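Ribosomal protein L11 methyltransferase (PDB 3GRZ) probably methylates ribosomal protein L11, transferring methyl groups from S-adenosyl-L-methionine to lysine side chains through a catalytic domain represented here by a C-terminal fragment. Local coordinates at residues I54-V59 with I179-R184. Sequence-based numbering, arbitrary orientation.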
loop_
_atom_site.group_PDB
_atom_site.type_symbol
_atom_site.label_atom_id
_atom_site.label_comp_id
_atom_site.label_asym_id
_atom_site.label_seq_id
_atom_site.Cartn_x
_atom_site.Cartn_y
_atom_site.Cartn_z
ATOM N N ILE B 54 -5.742 2.125 -3.522
ATOM C CA ILE B 54 -6.178 1.581 -4.813
ATOM C C ILE B 54 -5.480 0.247 -5.073
ATOM O O ILE B 54 -6.113 -0.727 -5.498
ATOM C CB ILE B 54 -5.937 2.561 -5.991
ATOM C CG1 ILE B 54 -6.725 3.851 -5.798
ATOM C CG2 ILE B 54 -6.333 1.922 -7.339
ATOM C CD1 ILE B 54 -6.333 4.967 -6.786
ATOM N N GLU B 55 -4.186 0.197 -4.772
ATOM C CA GLU B 55 -3.396 -1.028 -4.910
ATOM C C GLU B 55 -3.982 -2.157 -4.041
ATOM O O GLU B 55 -4.044 -3.306 -4.468
ATOM C CB GLU B 55 -1.924 -0.745 -4.546
ATOM C CG GLU B 55 -1.012 -1.971 -4.395
ATOM C CD GLU B 55 -0.598 -2.588 -5.724
ATOM O OE1 GLU B 55 -0.712 -1.911 -6.769
ATOM O OE2 GLU B 55 -0.153 -3.760 -5.729
ATOM N N ARG B 56 -4.447 -1.798 -2.846
ATOM C CA ARG B 56 -5.058 -2.745 -1.932
ATOM C C ARG B 56 -6.405 -3.216 -2.462
ATOM O O ARG B 56 -6.694 -4.417 -2.439
ATOM C CB ARG B 56 -5.191 -2.113 -0.545
ATOM C CG ARG B 56 -5.943 -2.928 0.489
ATOM C CD ARG B 56 -6.124 -2.104 1.759
ATOM N NE ARG B 56 -6.996 -2.745 2.731
ATOM C CZ ARG B 56 -8.325 -2.657 2.726
ATOM N NH1 ARG B 56 -9.040 -3.285 3.650
ATOM N NH2 ARG B 56 -8.941 -1.960 1.791
ATOM N N ALA B 57 -7.219 -2.273 -2.943
ATOM C CA ALA B 57 -8.596 -2.574 -3.351
ATOM C C ALA B 57 -8.703 -3.319 -4.682
ATOM O O ALA B 57 -9.630 -4.096 -4.869
ATOM C CB ALA B 57 -9.453 -1.292 -3.390
ATOM N N MET B 58 -7.766 -3.090 -5.607
ATOM C CA MET B 58 -7.933 -3.595 -6.976
ATOM C C MET B 58 -7.483 -5.039 -7.123
ATOM O O MET B 58 -6.512 -5.324 -7.816
ATOM C CB MET B 58 -7.260 -2.670 -8.027
ATOM C CG MET B 58 -7.820 -2.815 -9.472
ATOM S SD MET B 58 -9.426 -2.021 -9.831
ATOM C CE MET B 58 -8.899 -0.299 -9.929
ATOM N N VAL B 59 -8.217 -5.952 -6.489
ATOM C CA VAL B 59 -7.954 -7.401 -6.606
ATOM C C VAL B 59 -8.618 -8.030 -7.837
ATOM O O VAL B 59 -8.248 -9.136 -8.256
ATOM C CB VAL B 59 -8.401 -8.174 -5.323
ATOM C CG1 VAL B 59 -7.620 -7.673 -4.105
ATOM C CG2 VAL B 59 -9.939 -8.023 -5.102
ATOM N N ILE B 179 -14.228 2.157 8.670
ATOM C CA ILE B 179 -12.860 2.346 8.202
ATOM C C ILE B 179 -12.131 1.014 8.350
ATOM O O ILE B 179 -11.944 0.513 9.463
ATOM C CB ILE B 179 -12.134 3.458 9.008
ATOM C CG1 ILE B 179 -12.859 4.798 8.844
ATOM C CG2 ILE B 179 -10.662 3.564 8.599
ATOM C CD1 ILE B 179 -12.343 5.917 9.773
ATOM N N ASP B 180 -11.751 0.439 7.215
ATOM C CA ASP B 180 -11.031 -0.812 7.164
ATOM C C ASP B 180 -9.529 -0.596 7.340
ATOM O O ASP B 180 -8.811 -1.489 7.799
ATOM C CB ASP B 180 -11.287 -1.500 5.823
ATOM C CG ASP B 180 -12.761 -1.709 5.540
ATOM O OD1 ASP B 180 -13.554 -1.896 6.488
ATOM O OD2 ASP B 180 -13.126 -1.703 4.354
ATOM N N LEU B 181 -9.059 0.585 6.940
ATOM C CA LEU B 181 -7.636 0.919 6.974
ATOM C C LEU B 181 -7.451 2.422 7.084
ATOM O O LEU B 181 -8.042 3.191 6.333
ATOM C CB LEU B 181 -6.907 0.374 5.744
ATOM C CG LEU B 181 -5.436 0.782 5.542
ATOM C CD1 LEU B 181 -4.472 0.116 6.555
ATOM C CD2 LEU B 181 -5.000 0.479 4.132
ATOM N N LYS B 182 -6.650 2.819 8.059
ATOM C CA LYS B 182 -6.291 4.202 8.289
ATOM C C LYS B 182 -4.786 4.331 8.057
ATOM O O LYS B 182 -3.992 3.552 8.586
ATOM C CB LYS B 182 -6.663 4.603 9.714
ATOM C CG LYS B 182 -6.267 6.025 10.092
ATOM C CD LYS B 182 -6.767 6.389 11.489
ATOM C CE LYS B 182 -5.833 5.874 12.586
ATOM N NZ LYS B 182 -6.411 6.057 13.954
ATOM N N MET B 183 -4.394 5.294 7.237
ATOM C CA MET B 183 -2.973 5.516 6.972
ATOM C C MET B 183 -2.641 6.952 7.337
ATOM O O MET B 183 -3.432 7.844 7.084
ATOM C CB MET B 183 -2.653 5.268 5.495
ATOM C CG MET B 183 -2.693 3.820 5.039
ATOM S SD MET B 183 -2.511 3.691 3.227
ATOM C CE MET B 183 -4.125 4.185 2.687
ATOM N N ARG B 184 -1.492 7.173 7.961
ATOM C CA ARG B 184 -1.075 8.511 8.287
ATOM C C ARG B 184 0.379 8.724 7.916
ATOM O O ARG B 184 1.257 8.020 8.425
ATOM C CB ARG B 184 -1.300 8.824 9.772
ATOM C CG ARG B 184 -0.690 10.175 10.140
ATOM C CD ARG B 184 -1.207 10.762 11.405
ATOM N NE ARG B 184 -0.510 12.015 11.682
ATOM C CZ ARG B 184 -0.665 12.727 12.789
ATOM N NH1 ARG B 184 0.023 13.848 12.953
ATOM N NH2 ARG B 184 -1.508 12.317 13.727
HETATM O O HOH W 1 -11.991 -1.254 2.054
#
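A small, partly water-mediated helix-on-sheet contact joins Arg-56, near the end of helix 44-57, to Leu-181 and Asp-180 of strand 177-185. This is one of the two outermost strands within the chain in the seven-stranded sheet of the Rossmann-like methyltransferase domain, and the sheet runs on from it into the second subunit. The predicted S-adenosyl-L-methionine site lies elsewhere. Arg-56 bridges the 10.0 Å between its CA and that of Leu-181 with an extended chain whose CG stands anti to the backbone N (chi1 174°). Its aliphatic part runs past Leu-181 in the opposite direction, Arg-56 CD lying 3.7 Å from Leu-181 CD2, while Leu-181 CB sits over one guanidinium face, toward its rim. Arg-56 NH1 meets Asp-180 CB obliquely at 3.6 Å but stays 4.4 Å from Asp-180 OD2. A water in the guanidinium plane links the charges, accepting from Arg-56 NH2 at 3.1 Å and donating to Asp-180 OD2 at 2.6 Å. Asp-180 OD2 is also hydrogen-bonded to Ser-194 OG. From the second subunit, Leu-49 packs on Leu-181 and Gln-48 OE1 takes a weak hydrogen bond from Arg-56 NE. The helix thus meets the outer strand through aliphatic packing and a solvent-bridged pair of opposite charges, whose attraction is probably modest.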